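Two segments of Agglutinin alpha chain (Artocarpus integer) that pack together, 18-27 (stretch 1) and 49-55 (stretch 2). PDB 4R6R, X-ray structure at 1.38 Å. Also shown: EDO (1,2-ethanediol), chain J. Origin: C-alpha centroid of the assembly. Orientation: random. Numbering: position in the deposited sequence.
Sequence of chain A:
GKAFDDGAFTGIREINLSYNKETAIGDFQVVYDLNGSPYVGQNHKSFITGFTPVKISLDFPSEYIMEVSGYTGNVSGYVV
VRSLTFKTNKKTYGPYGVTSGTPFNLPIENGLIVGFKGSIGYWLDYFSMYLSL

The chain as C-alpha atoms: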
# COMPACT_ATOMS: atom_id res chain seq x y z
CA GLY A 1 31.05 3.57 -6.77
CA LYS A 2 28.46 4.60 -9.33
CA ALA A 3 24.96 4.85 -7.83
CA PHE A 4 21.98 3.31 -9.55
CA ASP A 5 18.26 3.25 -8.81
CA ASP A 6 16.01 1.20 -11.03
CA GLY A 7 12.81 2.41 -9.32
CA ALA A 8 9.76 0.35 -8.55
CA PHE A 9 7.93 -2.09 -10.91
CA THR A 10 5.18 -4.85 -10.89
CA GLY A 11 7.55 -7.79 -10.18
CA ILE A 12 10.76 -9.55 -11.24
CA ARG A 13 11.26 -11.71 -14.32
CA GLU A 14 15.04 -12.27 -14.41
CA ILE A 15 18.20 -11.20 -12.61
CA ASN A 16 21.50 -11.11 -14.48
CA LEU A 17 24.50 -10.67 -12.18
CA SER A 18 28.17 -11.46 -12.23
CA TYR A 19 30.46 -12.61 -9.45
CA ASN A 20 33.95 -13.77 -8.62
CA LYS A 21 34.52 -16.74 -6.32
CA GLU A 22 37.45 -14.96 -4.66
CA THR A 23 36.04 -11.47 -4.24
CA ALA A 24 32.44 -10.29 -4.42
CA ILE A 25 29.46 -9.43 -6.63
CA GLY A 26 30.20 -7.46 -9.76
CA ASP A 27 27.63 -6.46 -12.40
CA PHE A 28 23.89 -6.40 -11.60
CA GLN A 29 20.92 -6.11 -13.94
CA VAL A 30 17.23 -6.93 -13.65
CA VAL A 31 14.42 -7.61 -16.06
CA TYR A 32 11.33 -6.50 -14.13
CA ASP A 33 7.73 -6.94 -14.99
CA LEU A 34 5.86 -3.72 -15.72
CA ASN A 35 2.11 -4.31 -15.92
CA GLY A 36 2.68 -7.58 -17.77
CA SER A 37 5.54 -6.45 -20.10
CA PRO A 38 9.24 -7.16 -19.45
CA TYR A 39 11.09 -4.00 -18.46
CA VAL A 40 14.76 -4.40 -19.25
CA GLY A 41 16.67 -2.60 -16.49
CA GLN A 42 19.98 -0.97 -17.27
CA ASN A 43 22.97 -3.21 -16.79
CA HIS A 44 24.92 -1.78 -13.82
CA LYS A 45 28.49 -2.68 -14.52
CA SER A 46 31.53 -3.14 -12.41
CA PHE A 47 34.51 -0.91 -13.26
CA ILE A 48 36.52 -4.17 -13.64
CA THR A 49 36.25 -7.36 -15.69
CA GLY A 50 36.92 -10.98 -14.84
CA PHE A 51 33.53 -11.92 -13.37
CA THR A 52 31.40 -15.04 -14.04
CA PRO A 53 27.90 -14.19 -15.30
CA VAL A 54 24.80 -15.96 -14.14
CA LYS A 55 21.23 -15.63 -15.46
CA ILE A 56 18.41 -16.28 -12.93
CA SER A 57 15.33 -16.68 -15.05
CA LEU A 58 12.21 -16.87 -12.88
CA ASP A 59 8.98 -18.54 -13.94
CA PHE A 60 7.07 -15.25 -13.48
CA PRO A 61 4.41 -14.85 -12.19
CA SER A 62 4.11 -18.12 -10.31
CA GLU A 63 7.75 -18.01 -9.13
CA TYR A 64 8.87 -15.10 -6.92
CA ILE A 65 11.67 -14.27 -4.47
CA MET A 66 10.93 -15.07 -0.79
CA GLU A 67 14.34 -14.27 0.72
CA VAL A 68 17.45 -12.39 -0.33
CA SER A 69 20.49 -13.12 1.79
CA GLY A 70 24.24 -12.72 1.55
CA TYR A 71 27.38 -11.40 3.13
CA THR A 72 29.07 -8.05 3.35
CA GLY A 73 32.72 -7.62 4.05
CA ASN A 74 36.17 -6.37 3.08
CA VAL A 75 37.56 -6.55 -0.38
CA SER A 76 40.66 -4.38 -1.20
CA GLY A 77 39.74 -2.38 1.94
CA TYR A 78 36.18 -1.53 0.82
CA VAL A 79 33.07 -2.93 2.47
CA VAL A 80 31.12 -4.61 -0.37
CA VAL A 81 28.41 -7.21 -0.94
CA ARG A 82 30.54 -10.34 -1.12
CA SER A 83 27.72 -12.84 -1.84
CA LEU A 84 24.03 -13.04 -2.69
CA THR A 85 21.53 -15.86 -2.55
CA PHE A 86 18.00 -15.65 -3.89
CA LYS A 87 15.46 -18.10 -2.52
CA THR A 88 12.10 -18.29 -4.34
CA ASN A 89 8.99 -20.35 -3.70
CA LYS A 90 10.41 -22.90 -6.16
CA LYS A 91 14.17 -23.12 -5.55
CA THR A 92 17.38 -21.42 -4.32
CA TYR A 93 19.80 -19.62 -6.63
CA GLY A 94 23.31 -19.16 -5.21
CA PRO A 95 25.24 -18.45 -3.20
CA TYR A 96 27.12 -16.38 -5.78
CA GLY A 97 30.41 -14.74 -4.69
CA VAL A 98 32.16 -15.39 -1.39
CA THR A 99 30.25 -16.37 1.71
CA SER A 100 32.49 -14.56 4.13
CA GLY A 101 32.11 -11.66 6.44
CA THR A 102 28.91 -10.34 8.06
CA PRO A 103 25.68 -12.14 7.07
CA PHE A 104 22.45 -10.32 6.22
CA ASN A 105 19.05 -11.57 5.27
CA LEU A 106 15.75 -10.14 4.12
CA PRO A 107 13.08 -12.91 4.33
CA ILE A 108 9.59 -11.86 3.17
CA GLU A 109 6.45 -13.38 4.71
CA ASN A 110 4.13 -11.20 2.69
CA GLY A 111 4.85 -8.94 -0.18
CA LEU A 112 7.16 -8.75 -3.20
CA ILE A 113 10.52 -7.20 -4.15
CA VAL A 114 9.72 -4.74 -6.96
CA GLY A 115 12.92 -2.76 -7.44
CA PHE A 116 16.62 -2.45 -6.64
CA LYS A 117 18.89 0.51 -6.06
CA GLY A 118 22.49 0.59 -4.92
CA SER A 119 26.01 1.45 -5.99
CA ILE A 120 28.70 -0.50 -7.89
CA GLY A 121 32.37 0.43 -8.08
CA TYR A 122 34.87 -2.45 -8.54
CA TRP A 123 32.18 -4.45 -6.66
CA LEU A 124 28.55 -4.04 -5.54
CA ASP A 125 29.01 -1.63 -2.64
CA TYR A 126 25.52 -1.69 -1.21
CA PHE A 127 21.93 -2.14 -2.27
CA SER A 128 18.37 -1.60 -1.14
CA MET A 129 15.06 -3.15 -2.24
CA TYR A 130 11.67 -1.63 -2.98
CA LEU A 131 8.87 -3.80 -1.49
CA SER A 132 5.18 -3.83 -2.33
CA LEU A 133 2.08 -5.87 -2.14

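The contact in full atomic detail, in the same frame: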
# COMPACT_ATOMS: atom_id res chain seq x y z
N SER A 18 26.89 -10.77 -12.09
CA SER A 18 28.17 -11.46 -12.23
C SER A 18 28.85 -11.48 -10.90
O SER A 18 28.57 -10.68 -10.02
CB SER A 18 28.98 -10.88 -13.35
OG SER A 18 29.53 -9.61 -12.96
N TYR A 19 29.77 -12.43 -10.72
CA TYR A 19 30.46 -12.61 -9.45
C TYR A 19 31.79 -13.26 -9.65
O TYR A 19 32.12 -13.78 -10.71
CB TYR A 19 29.60 -13.50 -8.51
CG TYR A 19 29.49 -14.94 -9.02
CD1 TYR A 19 28.48 -15.27 -9.92
CD2 TYR A 19 30.40 -15.97 -8.64
CE1 TYR A 19 28.39 -16.56 -10.45
CE2 TYR A 19 30.26 -17.26 -9.16
CZ TYR A 19 29.23 -17.52 -10.03
OH TYR A 19 29.07 -18.81 -10.58
N ASN A 20 32.62 -13.13 -8.61
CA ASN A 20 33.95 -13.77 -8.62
C ASN A 20 34.02 -14.58 -7.32
O ASN A 20 33.67 -14.09 -6.25
CB ASN A 20 34.99 -12.67 -8.71
CG ASN A 20 36.41 -13.20 -8.87
OD1 ASN A 20 36.87 -13.94 -8.03
ND2 ASN A 20 37.15 -12.69 -9.90
N LYS A 21 34.47 -15.85 -7.44
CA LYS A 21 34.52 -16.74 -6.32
C LYS A 21 35.66 -16.43 -5.33
O LYS A 21 35.74 -17.09 -4.32
CB LYS A 21 34.67 -18.18 -6.86
CG LYS A 21 33.51 -18.64 -7.75
CD LYS A 21 33.85 -20.06 -8.25
CE LYS A 21 32.65 -20.60 -9.06
NZ LYS A 21 32.98 -21.95 -9.61
N GLU A 22 36.46 -15.41 -5.61
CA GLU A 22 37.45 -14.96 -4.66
C GLU A 22 37.20 -13.58 -4.16
O GLU A 22 37.87 -13.17 -3.19
CB GLU A 22 38.88 -15.06 -5.19
CG GLU A 22 39.26 -16.51 -5.55
CD GLU A 22 40.72 -16.70 -5.89
OE1 GLU A 22 41.44 -15.67 -5.86
OE2 GLU A 22 41.13 -17.84 -6.23
N THR A 23 36.22 -12.86 -4.73
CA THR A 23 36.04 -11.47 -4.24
C THR A 23 34.60 -11.19 -3.81
O THR A 23 34.31 -11.27 -2.62
CB THR A 23 36.54 -10.44 -5.27
OG1 THR A 23 35.95 -10.67 -6.55
CG2 THR A 23 38.10 -10.57 -5.45
N ALA A 24 33.76 -10.83 -4.77
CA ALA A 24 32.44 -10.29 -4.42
C ALA A 24 31.56 -10.25 -5.69
O ALA A 24 31.96 -10.70 -6.80
CB ALA A 24 32.63 -8.88 -3.82
N ILE A 25 30.35 -9.67 -5.51
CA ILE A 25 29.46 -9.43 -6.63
C ILE A 25 29.96 -8.28 -7.47
O ILE A 25 30.45 -7.25 -6.94
CB ILE A 25 28.02 -9.12 -6.10
CG1 ILE A 25 27.55 -10.24 -5.16
CG2 ILE A 25 27.05 -8.75 -7.23
CD1 ILE A 25 27.31 -11.55 -5.93
N GLY A 26 29.86 -8.43 -8.76
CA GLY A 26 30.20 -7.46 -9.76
C GLY A 26 29.00 -6.78 -10.41
O GLY A 26 28.43 -5.85 -9.80
N ASP A 27 28.67 -7.17 -11.63
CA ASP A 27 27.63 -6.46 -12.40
C ASP A 27 26.24 -6.92 -11.85
O ASP A 27 26.10 -8.04 -11.25
CB ASP A 27 27.63 -6.97 -13.84
CG ASP A 27 28.96 -6.72 -14.60
OD1 ASP A 27 29.75 -5.89 -14.22
OD2 ASP A 27 29.10 -7.35 -15.66
N THR A 49 36.75 -6.19 -15.00
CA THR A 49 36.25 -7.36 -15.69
C THR A 49 36.78 -8.55 -14.97
O THR A 49 37.46 -8.41 -13.95
CB THR A 49 36.73 -7.39 -17.15
OG1 THR A 49 38.16 -7.34 -17.09
CG2 THR A 49 36.19 -6.19 -17.95
N GLY A 50 36.44 -9.74 -15.44
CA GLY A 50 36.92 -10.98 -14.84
C GLY A 50 35.85 -11.73 -14.02
O GLY A 50 36.17 -12.73 -13.32
N PHE A 51 34.61 -11.26 -14.11
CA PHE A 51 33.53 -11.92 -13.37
C PHE A 51 32.86 -13.06 -14.14
O PHE A 51 32.94 -13.09 -15.38
CB PHE A 51 32.46 -10.91 -12.99
CG PHE A 51 32.95 -9.83 -12.08
CD1 PHE A 51 33.01 -10.04 -10.72
CD2 PHE A 51 33.32 -8.59 -12.58
CE1 PHE A 51 33.43 -9.07 -9.84
CE2 PHE A 51 33.73 -7.59 -11.70
CZ PHE A 51 33.83 -7.82 -10.34
N THR A 52 32.23 -13.98 -13.43
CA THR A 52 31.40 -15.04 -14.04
C THR A 52 29.94 -14.60 -14.08
O THR A 52 29.41 -14.26 -13.03
CB THR A 52 31.52 -16.24 -13.12
OG1 THR A 52 32.89 -16.68 -13.20
CG2 THR A 52 30.65 -17.41 -13.58
N PRO A 53 29.33 -14.56 -15.26
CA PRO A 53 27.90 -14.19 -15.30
C PRO A 53 26.98 -15.34 -14.97
O PRO A 53 27.24 -16.51 -15.20
CB PRO A 53 27.68 -13.84 -16.79
CG PRO A 53 28.69 -14.74 -17.52
CD PRO A 53 29.90 -14.64 -16.63
N VAL A 54 25.85 -14.98 -14.38
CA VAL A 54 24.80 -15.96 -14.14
C VAL A 54 23.43 -15.32 -14.46
O VAL A 54 23.19 -14.12 -14.19
CB VAL A 54 24.83 -16.57 -12.74
CG1 VAL A 54 24.57 -15.53 -11.71
CG2 VAL A 54 23.78 -17.70 -12.61
N LYS A 55 22.54 -16.13 -15.07
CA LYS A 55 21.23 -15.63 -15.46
C LYS A 55 20.22 -16.39 -14.61
O LYS A 55 20.18 -17.64 -14.67
CB LYS A 55 20.96 -15.92 -16.94
CG LYS A 55 19.62 -15.35 -17.41
CD LYS A 55 19.34 -15.83 -18.84
CE LYS A 55 20.20 -15.05 -19.82
NZ LYS A 55 19.89 -13.59 -19.68
C1 EDO J . 20.62 -19.80 -17.06
O1 EDO J . 19.36 -19.16 -17.34
C2 EDO J . 21.27 -20.25 -18.37
O2 EDO J . 21.93 -19.15 -19.02
O HOH W 1 36.50 -10.09 -11.21

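The two stretches meet as neighbouring antiparallel strands, and the evidence is a closed pair of backbone hydrogen bonds. Tyr 19 N donates to Thr 52 O at 3.0 Å (150° at the hydrogen), and Thr 52 N donates to Tyr 19 O at 2.7 Å (166°). This reciprocal exchange defines Tyr 19 and Thr 52 as a hydrogen-bonded pair. Ser 18 and Pro 53 form the adjoining non-hydrogen-bonded pair, with CA atoms 4.1 Å apart; proline, lacking an amide hydrogen, gives up no bond to this partner strand at such a site. Here Ser 18 CA approaches Thr 52 O at 3.2 Å, a CA-H...O contact with 133° at the hydrogen.

Side chains of the hydrogen-bonded pair share one face of the sheet. Tyr 19 adopts chi1 = 67° (p) with chi2 = -87°, which lays its ring beside stretch 2. Thr 52 CB sits over one ring face, 4.2 Å from the centroid of the Tyr 19 ring and 16° off its normal, so the contact qualifies as CH-pi. The ring edge meets Val 54, with Tyr 19 CE1 4.2 Å from Val 54 CG1, an apolar contact.

Phe 51, just before the strand, has the largest area covered by the other stretch. With chi1 = -63° (m) and chi2 = -83°, its ring lies against the base of the turn of stretch 1, over Gly 26. Gly 26 CA lies over one face, 3.8 Å from the Phe 51 ring centroid and 18° off the normal. An ideal CB on Gly 26 would fall 2.7 Å from Phe 51 CD1, a clash, so the close approach depends on the bare glycine. Near the ring plane, Ala 24 O is 3.7 Å from Phe 51 CE1 and Asn 20 N is 3.8 Å from Phe 51 CD1; those two backbone atoms are themselves joined by a 3.1 Å hydrogen bond from Asn 20 N to Ala 24 O.

Ser 18, at chi1 = 75° (p), places OG where Asp 27 N donates to it at 2.9 Å (164°). The same OG lies 3.2 Å from Phe 51 CB, a close packing contact. Asn 20 is t (chi1 = -174°): its OD1 accepts from Glu 22 N at 2.9 Å, bracing the turn, while its ND2 donates to a water at 3.0 Å. That water also makes a weak 3.4 Å hydrogen bond to Thr 49 O, bridging the stretches. Neighbouring Gly 50 has phi/psi of 106/8, where a CB would be jammed against the preceding carbonyl oxygen.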